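Local coordinates for protein polyketide synthase/nonribosomal peptide synthetase hybrid RzxB (Pseudomonas fluorescens, PDB 5IL6) that probably dehydrates beta-hydroxyacyl intermediates through its dehydratase domain during trans-AT polyketide assembly of rhizoxin, at residues A[87-92]-A[125-130]. Residues are numbered along the deposited sequence; the frame is centred on the assembly and turned at random.
Sequences QPFSVD and QLHCQA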
ATOM      1  N   GLN A  87      -4.498  13.138  -4.441  1.00 47.78           N
ATOM      2  CA  GLN A  87      -5.202  13.607  -3.262  1.00 54.36           C
ATOM      3  C   GLN A  87      -5.615  12.419  -2.400  1.00 33.66           C
ATOM      4  O   GLN A  87      -5.907  11.344  -2.921  1.00 28.18           O
ATOM      5  CB  GLN A  87      -6.441  14.398  -3.664  1.00 80.54           C
ATOM      6  CG  GLN A  87      -6.338  15.058  -5.020  1.00101.89           C
ATOM      7  CD  GLN A  87      -7.301  16.211  -5.175  1.00121.59           C
ATOM      8  OE1 GLN A  87      -8.414  16.186  -4.653  1.00130.51           O
ATOM      9  NE2 GLN A  87      -6.870  17.239  -5.894  1.00128.26           N
ATOM     10  N   PRO A  88      -5.657  12.581  -1.083  1.00 32.56           N
ATOM     11  CA  PRO A  88      -6.200  11.515  -0.242  1.00 32.01           C
ATOM     12  C   PRO A  88      -7.701  11.400  -0.452  1.00 29.94           C
ATOM     13  O   PRO A  88      -8.377  12.368  -0.812  1.00 31.49           O
ATOM     14  CB  PRO A  88      -5.863  11.973   1.184  1.00 37.34           C
ATOM     15  CG  PRO A  88      -4.937  13.153   1.019  1.00 40.46           C
ATOM     16  CD  PRO A  88      -5.320  13.764  -0.283  1.00 39.94           C
ATOM     17  N   PHE A  89      -8.224  10.199  -0.231  1.00 24.73           N
ATOM     18  CA  PHE A  89      -9.646   9.938  -0.392  1.00 22.62           C
ATOM     19  C   PHE A  89     -10.298   9.804   0.977  1.00 23.31           C
ATOM     20  O   PHE A  89      -9.856   9.001   1.807  1.00 24.99           O
ATOM     21  CB  PHE A  89      -9.900   8.675  -1.213  1.00 21.06           C
ATOM     22  CG  PHE A  89     -11.351   8.291  -1.272  1.00 22.22           C
ATOM     23  CD1 PHE A  89     -12.211   8.921  -2.156  1.00 21.79           C
ATOM     24  CD2 PHE A  89     -11.862   7.318  -0.427  1.00 25.96           C
ATOM     25  CE1 PHE A  89     -13.552   8.579  -2.205  1.00 21.73           C
ATOM     26  CE2 PHE A  89     -13.200   6.972  -0.471  1.00 28.25           C
ATOM     27  CZ  PHE A  89     -14.046   7.602  -1.362  1.00 25.11           C
ATOM     28  N   SER A  90     -11.341  10.594   1.204  1.00 19.74           N
ATOM     29  CA  SER A  90     -12.193  10.464   2.374  1.00 20.32           C
ATOM     30  C   SER A  90     -13.641  10.392   1.921  1.00 22.70           C
ATOM     31  O   SER A  90     -14.009  10.924   0.869  1.00 26.10           O
ATOM     32  CB  SER A  90     -12.008  11.634   3.355  1.00 26.21           C
ATOM     33  OG  SER A  90     -10.713  11.623   3.930  1.00 30.75           O
ATOM     34  N   VAL A  91     -14.456   9.715   2.720  1.00 19.98           N
ATOM     35  CA  VAL A  91     -15.881   9.591   2.442  1.00 22.19           C
ATOM     36  C   VAL A  91     -16.590  10.862   2.886  1.00 25.17           C
ATOM     37  O   VAL A  91     -16.438  11.304   4.031  1.00 25.58           O
ATOM     38  CB  VAL A  91     -16.464   8.358   3.147  1.00 21.56           C
ATOM     39  CG1 VAL A  91     -17.979   8.288   2.955  1.00 23.15           C
ATOM     40  CG2 VAL A  91     -15.795   7.085   2.633  1.00 20.85           C
ATOM     41  N   ASP A  92     -17.362  11.457   1.981  1.00 27.54           N
ATOM     42  CA  ASP A  92     -18.194  12.600   2.332  1.00 37.49           C
ATOM     43  C   ASP A  92     -19.487  12.536   1.532  1.00 42.52           C
ATOM     44  O   ASP A  92     -19.657  11.697   0.644  1.00 39.00           O
ATOM     45  CB  ASP A  92     -17.460  13.927   2.097  1.00 38.49           C
ATOM     46  CG  ASP A  92     -17.014  14.114   0.658  1.00 38.38           C
ATOM     47  OD1 ASP A  92     -17.768  13.736  -0.263  1.00 35.09           O
ATOM     48  OD2 ASP A  92     -15.909  14.661   0.448  1.00 38.35           O
ATOM     49  N   GLN A 125     -12.080  13.956  -9.471  1.00 48.34           N
ATOM     50  CA  GLN A 125     -10.795  14.102  -8.798  1.00 46.79           C
ATOM     51  C   GLN A 125     -10.000  12.816  -8.970  1.00 40.87           C
ATOM     52  O   GLN A 125     -10.467  11.740  -8.578  1.00 31.70           O
ATOM     53  CB  GLN A 125     -10.986  14.407  -7.311  1.00 54.08           C
ATOM     54  CG  GLN A 125     -11.862  15.614  -7.014  1.00 66.77           C
ATOM     55  CD  GLN A 125     -11.106  16.924  -7.113  1.00 72.08           C
ATOM     56  OE1 GLN A 125     -11.403  17.762  -7.963  1.00 76.45           O
ATOM     57  NE2 GLN A 125     -10.128  17.109  -6.233  1.00 70.70           N
ATOM     58  N   LEU A 126      -8.800  12.927  -9.532  1.00 36.90           N
ATOM     59  CA  LEU A 126      -7.928  11.770  -9.691  1.00 33.92           C
ATOM     60  C   LEU A 126      -7.170  11.544  -8.388  1.00 28.82           C
ATOM     61  O   LEU A 126      -6.472  12.441  -7.903  1.00 31.88           O
ATOM     62  CB  LEU A 126      -6.966  11.983 -10.858  1.00 40.11           C
ATOM     63  CG  LEU A 126      -6.007  10.831 -11.175  1.00 38.35           C
ATOM     64  CD1 LEU A 126      -6.770   9.614 -11.674  1.00 34.18           C
ATOM     65  CD2 LEU A 126      -4.969  11.264 -12.198  1.00 42.63           C
ATOM     66  N   HIS A 127      -7.308  10.347  -7.821  1.00 23.95           N
ATOM     67  CA  HIS A 127      -6.666  10.012  -6.556  1.00 24.68           C
ATOM     68  C   HIS A 127      -5.428   9.148  -6.721  1.00 24.81           C
ATOM     69  O   HIS A 127      -4.499   9.259  -5.915  1.00 28.49           O
ATOM     70  CB  HIS A 127      -7.658   9.290  -5.637  1.00 23.40           C
ATOM     71  CG  HIS A 127      -8.724  10.181  -5.082  1.00 25.18           C
ATOM     72  ND1 HIS A 127      -8.498  11.047  -4.033  1.00 24.66           N
ATOM     73  CD2 HIS A 127     -10.023  10.344  -5.430  1.00 27.74           C
ATOM     74  CE1 HIS A 127      -9.612  11.703  -3.758  1.00 30.01           C
ATOM     75  NE2 HIS A 127     -10.551  11.297  -4.592  1.00 27.61           N
ATOM     76  N   CYS A 128      -5.391   8.297  -7.741  1.00 22.12           N
ATOM     77  CA  CYS A 128      -4.264   7.404  -7.952  1.00 20.75           C
ATOM     78  C   CYS A 128      -4.193   7.051  -9.428  1.00 22.64           C
ATOM     79  O   CYS A 128      -5.223   6.885 -10.086  1.00 22.86           O
ATOM     80  CB  CYS A 128      -4.388   6.132  -7.103  1.00 20.95           C
ATOM     81  SG  CYS A 128      -2.982   4.990  -7.251  1.00 23.33           S
ATOM     82  N   GLN A 129      -2.971   6.944  -9.936  1.00 20.97           N
ATOM     83  CA  GLN A 129      -2.719   6.641 -11.334  1.00 26.16           C
ATOM     84  C   GLN A 129      -1.514   5.718 -11.407  1.00 23.01           C
ATOM     85  O   GLN A 129      -0.549   5.896 -10.662  1.00 21.06           O
ATOM     86  CB  GLN A 129      -2.475   7.929 -12.132  1.00 43.07           C
ATOM     87  CG  GLN A 129      -2.047   7.736 -13.577  1.00 60.97           C
ATOM     88  CD  GLN A 129      -1.423   8.990 -14.153  1.00 75.69           C
ATOM     89  OE1 GLN A 129      -1.984   9.625 -15.048  1.00 81.84           O
ATOM     90  NE2 GLN A 129      -0.256   9.360 -13.636  1.00 79.24           N
ATOM     91  N   ALA A 130      -1.581   4.720 -12.282  1.00 22.80           N
ATOM     92  CA  ALA A 130      -0.477   3.784 -12.429  1.00 24.12           C
ATOM     93  C   ALA A 130      -0.637   3.035 -13.742  1.00 23.72           C
ATOM     94  O   ALA A 130      -1.660   3.136 -14.423  1.00 20.76           O
ATOM     95  CB  ALA A 130      -0.413   2.806 -11.252  1.00 24.86           C
TER
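H127 and Q87 illustrate how a strand can hold the loop beside it through one buried side chain. H127 ND1 donates to the backbone O of Q87 at 2.8 Å, nearly straight at 171°; the carbonyl oxygen lies in the ring plane, while the donor sits well above the carbonyl plane. F89 packs on the same imidazole. Its CB lies over one face, 4.1 Å from the ring centroid, as a CH-pi contact, and its ring, with CG anti to the backbone N (chi1 174°), turns an edge to that face in a T-shaped pair with planes at 90°. F89 CD1 comes 3.8 Å from H127 NE2. With the backbone O of P88 at 3.3 Å from H127 CE1, the ring is gripped at face and edge, and A117 and L99 touch both aromatic side chains. An alanine in place of H127 would probably leave the Q87 carbonyl without its donor and open a gap beside F89. The outer side is looser: Q87 is exposed and poorly ordered, and the weak, bent bond from Q125 NE2 to Q87 OE1 is doubtful at 2.5 Å. In the strand itself, H127 and C128 both face I115 in a classic beta bulge, which interrupts the regular antiparallel pairing of strands 124-135 and 110-118 in this hotdog-fold dehydratase domain.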